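Local coordinates for protein yojF (PDB 1NJH), which is of unknown function but belongs to the DUF1806 family and forms a largely beta-stranded subunit that assembles with a second copy of itself, at residues Leu16-Asp21 against Glu91-Leu96; Ala20-Tyr25 against Ile112-Phe117; Ala53-His58 against Leu72-Gly77. One frame throughout, in Å; residues are numbered along the deposited sequence. Where two conformers were deposited one is given.

Contact 1: Leu16-Asp21 against Glu91-Leu96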
ATOM      1  N   LEU A  16      -7.034   1.163  17.370  1.00 23.24           N
ATOM      2  CA  LEU A  16      -7.249   0.248  16.254  1.00 23.34           C
ATOM      3  C   LEU A  16      -8.529  -0.555  16.456  1.00 24.41           C
ATOM      4  O   LEU A  16      -9.328  -0.701  15.536  1.00 23.20           O
ATOM      5  CB  LEU A  16      -6.060  -0.707  16.087  1.00 20.85           C
ATOM      6  CG  LEU A  16      -4.708  -0.130  15.643  1.00 18.78           C
ATOM      7  CD1 LEU A  16      -3.615  -1.198  15.814  1.00 20.06           C
ATOM      8  CD2 LEU A  16      -4.755   0.314  14.178  1.00 16.22           C
ATOM      9  N   GLU A  17      -8.734  -1.075  17.663  1.00 26.64           N
ATOM     10  CA  GLU A  17      -9.925  -1.869  17.940  1.00 27.81           C
ATOM     11  C   GLU A  17     -11.186  -1.026  17.786  1.00 28.96           C
ATOM     12  O   GLU A  17     -12.267  -1.542  17.509  1.00 30.11           O
ATOM     13  CB  GLU A  17      -9.816  -2.463  19.350  1.00 26.54           C
ATOM     14  CG  GLU A  17      -8.495  -3.182  19.524  1.00 29.04           C
ATOM     15  CD  GLU A  17      -8.273  -3.762  20.902  1.00 33.37           C
ATOM     16  OE1 GLU A  17      -8.755  -3.171  21.892  1.00 36.45           O
ATOM     17  OE2 GLU A  17      -7.581  -4.799  20.990  1.00 32.97           O
ATOM     18  N   ARG A  18     -11.027   0.280  17.951  0.50 29.66           N
ATOM     19  CA  ARG A  18     -12.130   1.221  17.828  0.50 32.40           C
ATOM     20  C   ARG A  18     -12.729   1.192  16.420  0.50 30.46           C
ATOM     21  O   ARG A  18     -13.948   1.217  16.254  0.53 32.14           O
ATOM     22  CB  ARG A  18     -11.623   2.629  18.140  0.50 36.84           C
ATOM     23  CG  ARG A  18     -12.677   3.722  18.133  0.50 42.03           C
ATOM     24  CD  ARG A  18     -12.004   5.088  18.105  0.41 46.80           C
ATOM     25  NE  ARG A  18     -10.933   5.185  19.095  0.47 49.87           N
ATOM     26  CZ  ARG A  18     -10.030   6.160  19.131  0.58 51.30           C
ATOM     27  NH1 ARG A  18     -10.063   7.131  18.230  0.55 52.51           N
ATOM     28  NH2 ARG A  18      -9.089   6.159  20.066  0.56 51.79           N
ATOM     29  N   TYR A  19     -11.862   1.122  15.412  1.00 27.53           N
ATOM     30  CA  TYR A  19     -12.291   1.124  14.012  1.00 25.62           C
ATOM     31  C   TYR A  19     -12.554  -0.259  13.429  1.00 25.57           C
ATOM     32  O   TYR A  19     -12.890  -0.373  12.253  1.00 26.36           O
ATOM     33  CB  TYR A  19     -11.241   1.803  13.121  1.00 24.95           C
ATOM     34  CG  TYR A  19     -10.892   3.216  13.502  1.00 30.87           C
ATOM     35  CD1 TYR A  19     -11.712   4.284  13.148  1.00 35.37           C
ATOM     36  CD2 TYR A  19      -9.734   3.485  14.227  1.00 32.26           C
ATOM     37  CE1 TYR A  19     -11.380   5.595  13.513  1.00 36.04           C
ATOM     38  CE2 TYR A  19      -9.398   4.779  14.597  1.00 37.44           C
ATOM     39  CZ  TYR A  19     -10.223   5.828  14.239  1.00 36.79           C
ATOM     40  OH  TYR A  19      -9.887   7.101  14.639  1.00 41.39           O
ATOM     41  N   ALA A  20     -12.391  -1.309  14.229  1.00 25.36           N
ATOM     42  CA  ALA A  20     -12.627  -2.662  13.731  1.00 26.24           C
ATOM     43  C   ALA A  20     -14.112  -2.960  13.521  1.00 24.60           C
ATOM     44  O   ALA A  20     -14.966  -2.431  14.232  1.00 29.88           O
ATOM     45  CB  ALA A  20     -12.029  -3.685  14.697  1.00 22.76           C
ATOM     46  N   ASP A  21     -14.397  -3.785  12.517  1.00 26.59           N
ATOM     47  CA  ASP A  21     -15.737  -4.256  12.180  1.00 26.83           C
ATOM     48  C   ASP A  21     -16.708  -3.332  11.470  1.00 27.66           C
ATOM     49  O   ASP A  21     -17.893  -3.646  11.337  1.00 29.04           O
ATOM     50  CB  ASP A  21     -16.385  -4.861  13.430  1.00 27.67           C
ATOM     51  CG  ASP A  21     -15.563  -6.005  13.992  1.00 28.53           C
ATOM     52  OD1 ASP A  21     -15.151  -6.865  13.191  1.00 28.17           O
ATOM     53  OD2 ASP A  21     -15.323  -6.043  15.218  1.00 33.46           O
ATOM     54  N   GLU A  91      -8.582  15.854  15.533  1.00 34.35           N
ATOM     55  CA  GLU A  91      -9.896  16.408  15.828  1.00 38.37           C
ATOM     56  C   GLU A  91     -11.019  15.682  15.103  1.00 39.78           C
ATOM     57  O   GLU A  91     -12.168  15.680  15.561  1.00 40.27           O
ATOM     58  CB  GLU A  91      -9.928  17.898  15.469  1.00 42.26           C
ATOM     59  CG  GLU A  91      -9.412  18.228  14.072  1.00 48.01           C
ATOM     60  CD  GLU A  91      -7.893  18.135  13.956  1.00 51.52           C
ATOM     61  OE1 GLU A  91      -7.359  18.423  12.862  1.00 53.37           O
ATOM     62  OE2 GLU A  91      -7.233  17.778  14.955  1.00 51.94           O
ATOM     63  N   GLU A  92     -10.690  15.065  13.971  1.00 37.35           N
ATOM     64  CA  GLU A  92     -11.683  14.331  13.195  1.00 36.60           C
ATOM     65  C   GLU A  92     -11.706  12.870  13.615  1.00 34.72           C
ATOM     66  O   GLU A  92     -12.354  12.036  12.982  1.00 34.46           O
ATOM     67  CB  GLU A  92     -11.377  14.452  11.703  1.00 39.74           C
ATOM     68  CG  GLU A  92     -11.650  15.838  11.144  1.00 42.28           C
ATOM     69  CD  GLU A  92     -11.039  16.043   9.775  1.00 45.54           C
ATOM     70  OE1 GLU A  92     -11.296  15.214   8.875  1.00 47.46           O
ATOM     71  OE2 GLU A  92     -10.301  17.036   9.599  1.00 49.78           O
ATOM     72  N   ASN A  93     -11.006  12.574  14.705  1.00 32.29           N
ATOM     73  CA  ASN A  93     -10.943  11.222  15.230  1.00 33.14           C
ATOM     74  C   ASN A  93     -10.310  10.271  14.215  1.00 30.47           C
ATOM     75  O   ASN A  93     -10.773   9.145  14.027  1.00 32.50           O
ATOM     76  CB  ASN A  93     -12.343  10.732  15.597  1.00 36.81           C
ATOM     77  CG  ASN A  93     -12.314   9.430  16.363  1.00 40.77           C
ATOM     78  OD1 ASN A  93     -11.725   9.345  17.440  1.00 45.67           O
ATOM     79  ND2 ASN A  93     -12.952   8.405  15.813  1.00 47.17           N
ATOM     80  N   ARG A  94      -9.255  10.723  13.553  1.00 27.73           N
ATOM     81  CA  ARG A  94      -8.585   9.862  12.587  1.00 23.18           C
ATOM     82  C   ARG A  94      -7.268   9.427  13.199  1.00 25.70           C
ATOM     83  O   ARG A  94      -6.510  10.256  13.718  1.00 26.39           O
ATOM     84  CB  ARG A  94      -8.347  10.610  11.267  1.00 20.98           C
ATOM     85  CG  ARG A  94      -9.623  11.073  10.598  1.00 24.72           C
ATOM     86  CD  ARG A  94      -9.339  11.792   9.289  1.00 26.07           C
ATOM     87  NE  ARG A  94      -8.434  12.926   9.459  1.00 30.89           N
ATOM     88  CZ  ARG A  94      -8.122  13.774   8.484  1.00 30.85           C
ATOM     89  NH1 ARG A  94      -8.646  13.613   7.275  1.00 28.84           N
ATOM     90  NH2 ARG A  94      -7.276  14.772   8.711  1.00 31.37           N
ATOM     91  N   LEU A  95      -7.002   8.121  13.165  1.00 21.66           N
ATOM     92  CA  LEU A  95      -5.763   7.596  13.706  1.00 21.20           C
ATOM     93  C   LEU A  95      -4.680   7.761  12.644  1.00 19.60           C
ATOM     94  O   LEU A  95      -4.740   7.164  11.561  1.00 20.09           O
ATOM     95  CB  LEU A  95      -5.914   6.111  14.096  1.00 18.88           C
ATOM     96  CG  LEU A  95      -4.647   5.344  14.511  1.00 20.80           C
ATOM     97  CD1 LEU A  95      -4.065   5.943  15.794  1.00 21.74           C
ATOM     98  CD2 LEU A  95      -4.992   3.866  14.747  1.00 20.02           C
ATOM     99  N   LEU A  96      -3.704   8.598  12.970  1.00 17.39           N
ATOM    100  CA  LEU A  96      -2.580   8.892  12.090  1.00 19.33           C
ATOM    101  C   LEU A  96      -1.294   8.306  12.646  1.00 21.70           C
ATOM    102  O   LEU A  96      -0.899   8.610  13.772  1.00 21.53           O
ATOM    103  CB  LEU A  96      -2.402  10.408  11.952  1.00 20.70           C
ATOM    104  CG  LEU A  96      -3.678  11.204  11.699  1.00 25.24           C
ATOM    105  CD1 LEU A  96      -3.317  12.660  11.545  1.00 26.06           C
ATOM    106  CD2 LEU A  96      -4.395  10.679  10.476  1.00 22.28           C
TER
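Y19, just past helix 9-18, points its phenol across at N93 in the turn that leads into strand 95-101. With CG anti to the carbonyl carbon (chi1 -57°), CG is carried toward 91-96, and from there the ring extends to N93. The backbone oxygen of N93 lies at the edge of the ring and in its plane, where the hydroxyl donates a hydrogen bond to it. The modelled separation of Y19 OH and N93 O, 2.3 Å, is very short, and its exact value is doubtful. The side chains of Y19 and N93 run antiparallel alongside each other, ring and amide planes 36° apart, with N93 ND2 3.5 Å from Y19 OH. N93 ND2 is itself hydrogen-bonded to E114 OE2. The ring also meets L95 obliquely, its CE2 3.8 Å from L95 CB. Farther back, the branched end of L16 reaches L95, CD2 of L16 standing 3.6 Å from CD2 of L95, two leucines suited to a buried apolar seam. The contact thus lays the last turn of the helix against a beta hairpin of the curled antiparallel sheet, in which N93 belongs to the turn joining strands 78-89 and 95-101; its left-handed helical backbone conformation is one that asparagine tolerates well. L95 packs onward against Y87 and V89, while L16 and Y19 also touch I112. R18 and N93 approach tip to tip, guanidinium and amide planes 22° apart, with R18 NH1 2.9 Å from N93 OD1. R18 was modelled in two conformers, so this approach is less certain. An alanine in place of N93 would probably leave E114 OE2 without the hydrogen bond it takes from ND2, while the backbone acceptor for Y19 would stay.

Contact 2: Ala20-Tyr25 against Ile112-Phe117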
ATOM      1  N   ALA A  20     -12.391  -1.309  14.229  1.00 25.36           N
ATOM      2  CA  ALA A  20     -12.627  -2.662  13.731  1.00 26.24           C
ATOM      3  C   ALA A  20     -14.112  -2.960  13.521  1.00 24.60           C
ATOM      4  O   ALA A  20     -14.966  -2.431  14.232  1.00 29.88           O
ATOM      5  CB  ALA A  20     -12.029  -3.685  14.697  1.00 22.76           C
ATOM      6  N   ASP A  21     -14.397  -3.785  12.517  1.00 26.59           N
ATOM      7  CA  ASP A  21     -15.737  -4.256  12.180  1.00 26.83           C
ATOM      8  C   ASP A  21     -16.708  -3.332  11.470  1.00 27.66           C
ATOM      9  O   ASP A  21     -17.893  -3.646  11.337  1.00 29.04           O
ATOM     10  CB  ASP A  21     -16.385  -4.861  13.430  1.00 27.67           C
ATOM     11  CG  ASP A  21     -15.563  -6.005  13.992  1.00 28.53           C
ATOM     12  OD1 ASP A  21     -15.151  -6.865  13.191  1.00 28.17           O
ATOM     13  OD2 ASP A  21     -15.323  -6.043  15.218  1.00 33.46           O
ATOM     14  N   ARG A  22     -16.213  -2.194  11.013  1.00 27.70           N
ATOM     15  CA  ARG A  22     -17.047  -1.277  10.255  1.00 28.37           C
ATOM     16  C   ARG A  22     -16.169  -0.711   9.149  1.00 29.42           C
ATOM     17  O   ARG A  22     -14.944  -0.647   9.290  1.00 26.55           O
ATOM     18  CB  ARG A  22     -17.599  -0.157  11.138  1.00 32.03           C
ATOM     19  CG  ARG A  22     -16.585   0.833  11.675  1.00 35.61           C
ATOM     20  CD  ARG A  22     -17.313   2.109  12.085  1.00 39.73           C
ATOM     21  NE  ARG A  22     -16.461   3.040  12.809  1.00 43.06           N
ATOM     22  CZ  ARG A  22     -15.917   2.775  13.991  1.00 44.49           C
ATOM     23  NH1 ARG A  22     -16.143   1.604  14.571  1.00 46.63           N
ATOM     24  NH2 ARG A  22     -15.149   3.677  14.591  1.00 44.55           N
ATOM     25  N   PRO A  23     -16.779  -0.308   8.028  1.00 28.76           N
ATOM     26  CA  PRO A  23     -16.034   0.248   6.894  1.00 28.04           C
ATOM     27  C   PRO A  23     -15.241   1.492   7.257  1.00 25.91           C
ATOM     28  O   PRO A  23     -15.777   2.416   7.862  1.00 28.41           O
ATOM     29  CB  PRO A  23     -17.135   0.556   5.879  1.00 30.48           C
ATOM     30  CG  PRO A  23     -18.194  -0.465   6.203  1.00 31.94           C
ATOM     31  CD  PRO A  23     -18.212  -0.421   7.706  1.00 32.42           C
ATOM     32  N   VAL A  24     -13.960   1.508   6.902  1.00 19.59           N
ATOM     33  CA  VAL A  24     -13.122   2.669   7.160  1.00 21.13           C
ATOM     34  C   VAL A  24     -12.277   2.940   5.931  1.00 18.75           C
ATOM     35  O   VAL A  24     -12.206   2.115   5.022  1.00 18.60           O
ATOM     36  CB  VAL A  24     -12.202   2.473   8.395  1.00 22.68           C
ATOM     37  CG1 VAL A  24     -13.062   2.373   9.648  1.00 24.18           C
ATOM     38  CG2 VAL A  24     -11.318   1.235   8.224  1.00 22.94           C
ATOM     39  N   TYR A  25     -11.685   4.125   5.882  1.00 19.14           N
ATOM     40  CA  TYR A  25     -10.836   4.485   4.763  1.00 17.26           C
ATOM     41  C   TYR A  25      -9.395   4.428   5.231  1.00 15.19           C
ATOM     42  O   TYR A  25      -9.081   4.826   6.352  1.00 16.05           O
ATOM     43  CB  TYR A  25     -11.160   5.898   4.281  1.00 18.83           C
ATOM     44  CG  TYR A  25     -12.502   5.982   3.600  1.00 20.65           C
ATOM     45  CD1 TYR A  25     -13.666   6.186   4.341  1.00 22.88           C
ATOM     46  CD2 TYR A  25     -12.612   5.826   2.222  1.00 23.58           C
ATOM     47  CE1 TYR A  25     -14.907   6.237   3.720  1.00 23.37           C
ATOM     48  CE2 TYR A  25     -13.851   5.868   1.592  1.00 25.58           C
ATOM     49  CZ  TYR A  25     -14.991   6.077   2.351  1.00 26.81           C
ATOM     50  OH  TYR A  25     -16.220   6.139   1.736  1.00 28.75           O
ATOM     51  N   ILE A 112      -6.040   5.876   9.346  1.00 13.97           N
ATOM     52  CA  ILE A 112      -7.358   5.248   9.328  1.00 14.93           C
ATOM     53  C   ILE A 112      -8.413   6.288   9.695  1.00 18.61           C
ATOM     54  O   ILE A 112      -8.249   7.000  10.681  1.00 18.40           O
ATOM     55  CB  ILE A 112      -7.401   4.083  10.362  1.00 16.04           C
ATOM     56  CG1 ILE A 112      -6.247   3.114  10.079  1.00 16.94           C
ATOM     57  CG2 ILE A 112      -8.756   3.388  10.318  1.00 18.54           C
ATOM     58  CD1 ILE A 112      -6.064   1.989  11.082  1.00 20.77           C
ATOM     59  N   SER A 113      -9.493   6.338   8.919  1.00 19.02           N
ATOM     60  CA  SER A 113     -10.575   7.298   9.140  1.00 21.06           C
ATOM     61  C   SER A 113     -11.930   6.720   8.757  1.00 21.97           C
ATOM     62  O   SER A 113     -12.024   5.860   7.886  1.00 18.98           O
ATOM     63  CB  SER A 113     -10.310   8.560   8.312  1.00 23.03           C
ATOM     64  OG  SER A 113     -11.329   9.540   8.500  1.00 24.57           O
ATOM     65  N   GLU A 114     -12.986   7.199   9.410  1.00 22.39           N
ATOM     66  CA  GLU A 114     -14.327   6.744   9.102  1.00 25.48           C
ATOM     67  C   GLU A 114     -14.812   7.444   7.828  1.00 24.41           C
ATOM     68  O   GLU A 114     -15.764   7.006   7.186  1.00 25.85           O
ATOM     69  CB  GLU A 114     -15.267   7.057  10.266  1.00 31.25           C
ATOM     70  CG  GLU A 114     -14.774   6.521  11.597  1.00 41.20           C
ATOM     71  CD  GLU A 114     -15.662   6.923  12.759  1.00 45.15           C
ATOM     72  OE1 GLU A 114     -16.821   6.462  12.808  1.00 49.66           O
ATOM     73  OE2 GLU A 114     -15.198   7.703  13.620  1.00 49.42           O
ATOM     74  N   LYS A 115     -14.140   8.528   7.456  1.00 24.51           N
ATOM     75  CA  LYS A 115     -14.510   9.271   6.259  1.00 24.68           C
ATOM     76  C   LYS A 115     -13.321   9.387   5.313  1.00 21.94           C
ATOM     77  O   LYS A 115     -12.180   9.267   5.736  1.00 20.68           O
ATOM     78  CB  LYS A 115     -14.978  10.677   6.633  1.00 27.90           C
ATOM     79  CG  LYS A 115     -16.254  10.718   7.442  1.00 32.69           C
ATOM     80  CD  LYS A 115     -16.572  12.150   7.821  1.00 39.67           C
ATOM     81  CE  LYS A 115     -17.787  12.237   8.721  1.00 44.06           C
ATOM     82  NZ  LYS A 115     -18.003  13.647   9.152  1.00 50.40           N
ATOM     83  N   PRO A 116     -13.577   9.631   4.017  1.00 22.89           N
ATOM     84  CA  PRO A 116     -12.502   9.765   3.030  1.00 22.75           C
ATOM     85  C   PRO A 116     -11.488  10.841   3.407  1.00 23.18           C
ATOM     86  O   PRO A 116     -11.833  11.883   3.987  1.00 22.55           O
ATOM     87  CB  PRO A 116     -13.254  10.148   1.748  1.00 22.97           C
ATOM     88  CG  PRO A 116     -14.564   9.474   1.915  1.00 26.55           C
ATOM     89  CD  PRO A 116     -14.894   9.746   3.364  1.00 24.18           C
ATOM     90  N   PHE A 117     -10.230  10.599   3.066  1.00 19.16           N
ATOM     91  CA  PHE A 117      -9.192  11.587   3.318  1.00 21.08           C
ATOM     92  C   PHE A 117      -9.219  12.574   2.151  1.00 20.95           C
ATOM     93  O   PHE A 117      -9.287  12.159   0.997  1.00 22.71           O
ATOM     94  CB  PHE A 117      -7.819  10.922   3.338  1.00 21.35           C
ATOM     95  CG  PHE A 117      -7.549  10.127   4.572  1.00 19.00           C
ATOM     96  CD1 PHE A 117      -7.082  10.752   5.719  1.00 21.69           C
ATOM     97  CD2 PHE A 117      -7.791   8.754   4.599  1.00 20.09           C
ATOM     98  CE1 PHE A 117      -6.860  10.019   6.892  1.00 20.80           C
ATOM     99  CE2 PHE A 117      -7.572   8.013   5.760  1.00 17.64           C
ATOM    100  CZ  PHE A 117      -7.109   8.641   6.903  1.00 18.63           C
TER
HETATM  101  O   HOH W   1     -17.915   5.012  11.075  1.00 63.31           O
HETATM  102  O   HOH W   2     -16.879   4.735   6.891  1.00 40.66           O
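Y25 and S113 join their strands by two backbone hydrogen bonds: Y25 N to S113 O, 2.7 Å and almost straight at 178°, and S113 N to Y25 O, 3.0 Å. R22 and E114 form a salt bridge nearer the solvent, NE of R22 standing 3.4 Å from OE1 of E114, with guanidinium and carboxylate planes 71° apart; the hydrogen bond within it is weak. A water donates to E114 OE1 and accepts a weak bond from R22 NE, and R22 NH1 holds R18 O more firmly. A second water donates to both P23 O and E114 O where the chains part. Y25 and S113 are thus an antiparallel hydrogen-bonded pair, tying the start of strand 24-32 to the end of strand 106-113 in the curled sheet. Beyond it the departing chain passes over one face and along part of the edge of the Y25 ring: P116 CG sits over that face in a CH-pi contact, 3.7 Å from the ring centroid, while S113 O and E114 O lie at the edge. Proline suits this place because its slightly polarised ring C-H groups pack well on an aromatic face. V24 CG2 and I112 CG2 meet 3.9 Å apart, beta-branched side chains in buried apolar contact. The edge of the F117 ring, at CE2, comes 3.6 Å from Y25 O.

Contact 3: Ala53-His58 against Leu72-Gly77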
ATOM      1  N   ALA A  53      -8.604   3.590   0.356  1.00 21.00           N
ATOM      2  CA  ALA A  53      -8.978   2.212   0.069  1.00 21.49           C
ATOM      3  C   ALA A  53     -10.044   2.028   1.139  1.00 19.03           C
ATOM      4  O   ALA A  53      -9.856   2.471   2.280  1.00 16.84           O
ATOM      5  CB  ALA A  53      -7.805   1.260   0.333  1.00 21.22           C
ATOM      6  N   LYS A  54     -11.172   1.429   0.777  1.00 19.94           N
ATOM      7  CA  LYS A  54     -12.234   1.213   1.738  1.00 22.31           C
ATOM      8  C   LYS A  54     -12.155  -0.246   2.151  1.00 23.67           C
ATOM      9  O   LYS A  54     -12.173  -1.143   1.305  1.00 23.11           O
ATOM     10  CB  LYS A  54     -13.600   1.521   1.114  1.00 27.58           C
ATOM     11  CG  LYS A  54     -14.701   1.772   2.135  1.00 32.74           C
ATOM     12  CD  LYS A  54     -16.024   2.095   1.450  1.00 33.48           C
ATOM     13  CE  LYS A  54     -17.101   2.447   2.459  1.00 37.24           C
ATOM     14  NZ  LYS A  54     -16.729   3.644   3.258  1.00 37.74           N
ATOM     15  N   VAL A  55     -12.029  -0.474   3.450  1.00 20.90           N
ATOM     16  CA  VAL A  55     -11.927  -1.830   3.974  1.00 21.78           C
ATOM     17  C   VAL A  55     -12.623  -1.949   5.323  1.00 19.91           C
ATOM     18  O   VAL A  55     -12.918  -0.951   5.990  1.00 19.51           O
ATOM     19  CB  VAL A  55     -10.441  -2.250   4.205  1.00 25.63           C
ATOM     20  CG1 VAL A  55      -9.608  -1.985   2.958  1.00 23.79           C
ATOM     21  CG2 VAL A  55      -9.870  -1.496   5.395  1.00 25.34           C
ATOM     22  N   THR A  56     -12.857  -3.192   5.721  1.00 21.40           N
ATOM     23  CA  THR A  56     -13.446  -3.503   7.008  1.00 19.70           C
ATOM     24  C   THR A  56     -12.506  -4.555   7.588  1.00 17.17           C
ATOM     25  O   THR A  56     -12.348  -5.614   6.993  1.00 20.41           O
ATOM     26  CB  THR A  56     -14.847  -4.120   6.860  1.00 23.03           C
ATOM     27  OG1 THR A  56     -15.741  -3.142   6.318  1.00 26.12           O
ATOM     28  CG2 THR A  56     -15.362  -4.578   8.214  1.00 24.24           C
ATOM     29  N   TYR A  57     -11.839  -4.252   8.694  1.00 17.69           N
ATOM     30  CA  TYR A  57     -10.951  -5.253   9.291  1.00 18.80           C
ATOM     31  C   TYR A  57     -11.558  -5.781  10.581  1.00 23.67           C
ATOM     32  O   TYR A  57     -12.207  -5.033  11.322  1.00 22.81           O
ATOM     33  CB  TYR A  57      -9.541  -4.667   9.529  1.00 18.11           C
ATOM     34  CG  TYR A  57      -9.452  -3.472  10.449  1.00 19.37           C
ATOM     35  CD1 TYR A  57      -9.394  -3.631  11.834  1.00 18.23           C
ATOM     36  CD2 TYR A  57      -9.313  -2.179   9.928  1.00 14.13           C
ATOM     37  CE1 TYR A  57      -9.184  -2.536  12.679  1.00 14.35           C
ATOM     38  CE2 TYR A  57      -9.101  -1.077  10.765  1.00 15.85           C
ATOM     39  CZ  TYR A  57      -9.036  -1.266  12.131  1.00 18.02           C
ATOM     40  OH  TYR A  57      -8.798  -0.206  12.964  1.00 19.77           O
ATOM     41  N   HIS A  58     -11.349  -7.072  10.855  1.00 21.78           N
ATOM     42  CA  HIS A  58     -11.919  -7.682  12.061  1.00 27.06           C
ATOM     43  C   HIS A  58     -10.933  -7.979  13.188  1.00 26.86           C
ATOM     44  O   HIS A  58     -11.335  -8.205  14.333  1.00 30.82           O
ATOM     45  CB  HIS A  58     -12.715  -8.943  11.692  1.00 29.77           C
ATOM     46  CG  HIS A  58     -12.078  -9.785  10.628  1.00 36.59           C
ATOM     47  ND1 HIS A  58     -11.230 -10.835  10.910  1.00 40.72           N
ATOM     48  CD2 HIS A  58     -12.175  -9.737   9.277  1.00 38.90           C
ATOM     49  CE1 HIS A  58     -10.836 -11.396   9.782  1.00 38.74           C
ATOM     50  NE2 HIS A  58     -11.394 -10.749   8.775  1.00 40.31           N
ATOM     51  N   LEU A  72      -3.477  -5.453  10.058  1.00 15.41           N
ATOM     52  CA  LEU A  72      -4.940  -5.405  10.075  1.00 17.72           C
ATOM     53  C   LEU A  72      -5.420  -6.548   9.203  1.00 17.56           C
ATOM     54  O   LEU A  72      -4.993  -6.649   8.058  1.00 15.62           O
ATOM     55  CB  LEU A  72      -5.429  -4.083   9.453  1.00 15.73           C
ATOM     56  CG  LEU A  72      -4.850  -2.763   9.968  1.00 18.21           C
ATOM     57  CD1 LEU A  72      -5.466  -1.606   9.166  1.00 18.05           C
ATOM     58  CD2 LEU A  72      -5.162  -2.613  11.462  1.00 19.09           C
ATOM     59  N   LYS A  73      -6.303  -7.403   9.716  1.00 15.53           N
ATOM     60  CA  LYS A  73      -6.828  -8.504   8.914  1.00 15.97           C
ATOM     61  C   LYS A  73      -8.156  -8.054   8.328  1.00 18.94           C
ATOM     62  O   LYS A  73      -9.133  -7.867   9.065  1.00 17.58           O
ATOM     63  CB  LYS A  73      -7.060  -9.761   9.768  1.00 16.08           C
ATOM     64  CG  LYS A  73      -7.526 -10.949   8.943  1.00 21.72           C
ATOM     65  CD  LYS A  73      -6.401 -11.502   8.079  1.00 24.28           C
ATOM     66  CE  LYS A  73      -6.902 -12.545   7.081  1.00 23.97           C
ATOM     67  NZ  LYS A  73      -7.620 -11.986   5.886  1.00 23.87           N
ATOM     68  N   THR A  74      -8.198  -7.887   7.010  1.00 19.20           N
ATOM     69  CA  THR A  74      -9.412  -7.421   6.353  1.00 24.26           C
ATOM     70  C   THR A  74     -10.288  -8.590   5.944  1.00 28.20           C
ATOM     71  O   THR A  74      -9.948  -9.767   6.178  1.00 22.19           O
ATOM     72  CB  THR A  74      -9.087  -6.578   5.090  1.00 22.90           C
ATOM     73  OG1 THR A  74      -8.448  -7.418   4.121  1.00 24.01           O
ATOM     74  CG2 THR A  74      -8.161  -5.412   5.432  1.00 24.48           C
ATOM     75  N   GLU A  75     -11.416  -8.248   5.326  1.00 31.70           N
ATOM     76  CA  GLU A  75     -12.389  -9.217   4.856  1.00 34.55           C
ATOM     77  C   GLU A  75     -11.700 -10.417   4.216  1.00 35.21           C
ATOM     78  O   GLU A  75     -11.927 -11.552   4.619  1.00 34.78           O
ATOM     79  CB  GLU A  75     -13.345  -8.543   3.865  1.00 37.23           C
ATOM     80  CG  GLU A  75     -14.183  -7.430   4.500  1.00 42.55           C
ATOM     81  CD  GLU A  75     -15.092  -6.716   3.511  1.00 46.68           C
ATOM     82  OE1 GLU A  75     -14.575  -6.003   2.623  1.00 48.00           O
ATOM     83  OE2 GLU A  75     -16.328  -6.868   3.624  1.00 47.51           O
ATOM     84  N   GLU A  76     -10.851 -10.177   3.226  1.00 32.49           N
ATOM     85  CA  GLU A  76     -10.151 -11.290   2.598  1.00 29.68           C
ATOM     86  C   GLU A  76      -8.694 -11.011   2.284  1.00 27.73           C
ATOM     87  O   GLU A  76      -8.108 -11.627   1.392  1.00 26.96           O
ATOM     88  CB  GLU A  76     -10.900 -11.755   1.343  1.00 34.29           C
ATOM     89  CG  GLU A  76     -11.370 -10.676   0.400  1.00 35.63           C
ATOM     90  CD  GLU A  76     -12.424 -11.196  -0.579  1.00 33.88           C
ATOM     91  OE1 GLU A  76     -12.310 -12.360  -1.020  1.00 34.05           O
ATOM     92  OE2 GLU A  76     -13.354 -10.434  -0.920  1.00 34.47           O
ATOM     93  N   GLY A  77      -8.107 -10.098   3.052  1.00 24.22           N
ATOM     94  CA  GLY A  77      -6.721  -9.738   2.856  1.00 20.28           C
ATOM     95  C   GLY A  77      -6.031  -9.215   4.099  1.00 19.83           C
ATOM     96  O   GLY A  77      -6.443  -9.493   5.236  1.00 19.78           O
TER
HETATM   97  O   HOH W   3     -12.081  -5.367   3.455  1.00 27.35           O
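Y57 starts its run across L72 and K73 at CB, which lies 3.3 Å from K73 O. A chi1 of 60°, with CG between the backbone N and the carbonyl carbon, brings CG to the L72 side, 4.2 Å from L72 CB. CD2 and CE2 come next, each 4.0 Å from L72 CD1. L72 CD2 sits over the centre of the ring, 4.1 Å from the centroid, in a CH-pi contact, and the hydroxyl at the tip bonds to L16 O. A broad ring suits a branched leucine, whose two methyls meet its rim (CD1) and its centre (CD2) in this buried layer of the hairpin formed by strands 45-63 and 68-74. Y57 and T74 form an antiparallel non-hydrogen-bonded pair within it, followed by the bond from H58 N to K73 O, 3.0 Å. K73 O also lies over the face of the H58 ring, while NE2 makes a weak bond to T74 O. Beside H58, the long K73 chain bends back so that NZ bonds to T74 O and to G77 O, 2.8 Å away. Chemically the hairpin is thus two-sided: Y57 and L72 pack apolar surface inward, whereas H58, weakly, and K73 add N-H donors to the carbonyls of T74 and G77, the latter already accepting from T74 N on the opposite face of its plane.

Along the chain the segments come in the order 16-21, 20-25, 53-58, 72-77, 91-96, 112-117. Contacts 1 and 2 therefore overlap at A20 and D21, and contact 3 is nested inside the loops both close. All three reach one curled antiparallel sheet. The centres of contacts 1 and 2 lie about 7 Å apart, on neighbouring strands 95-101 and 106-113; contacts 2 and 3, about 10 Å apart, meet across strands 24-32 and 45-63; contacts 1 and 3 are about 14 Å apart. The linker after helix 9-18 runs past all three, D21 N lying 2.8 Å from Y57 O. Contacts 2 and 3 also touch the second subunit, whereas contact 1 does not.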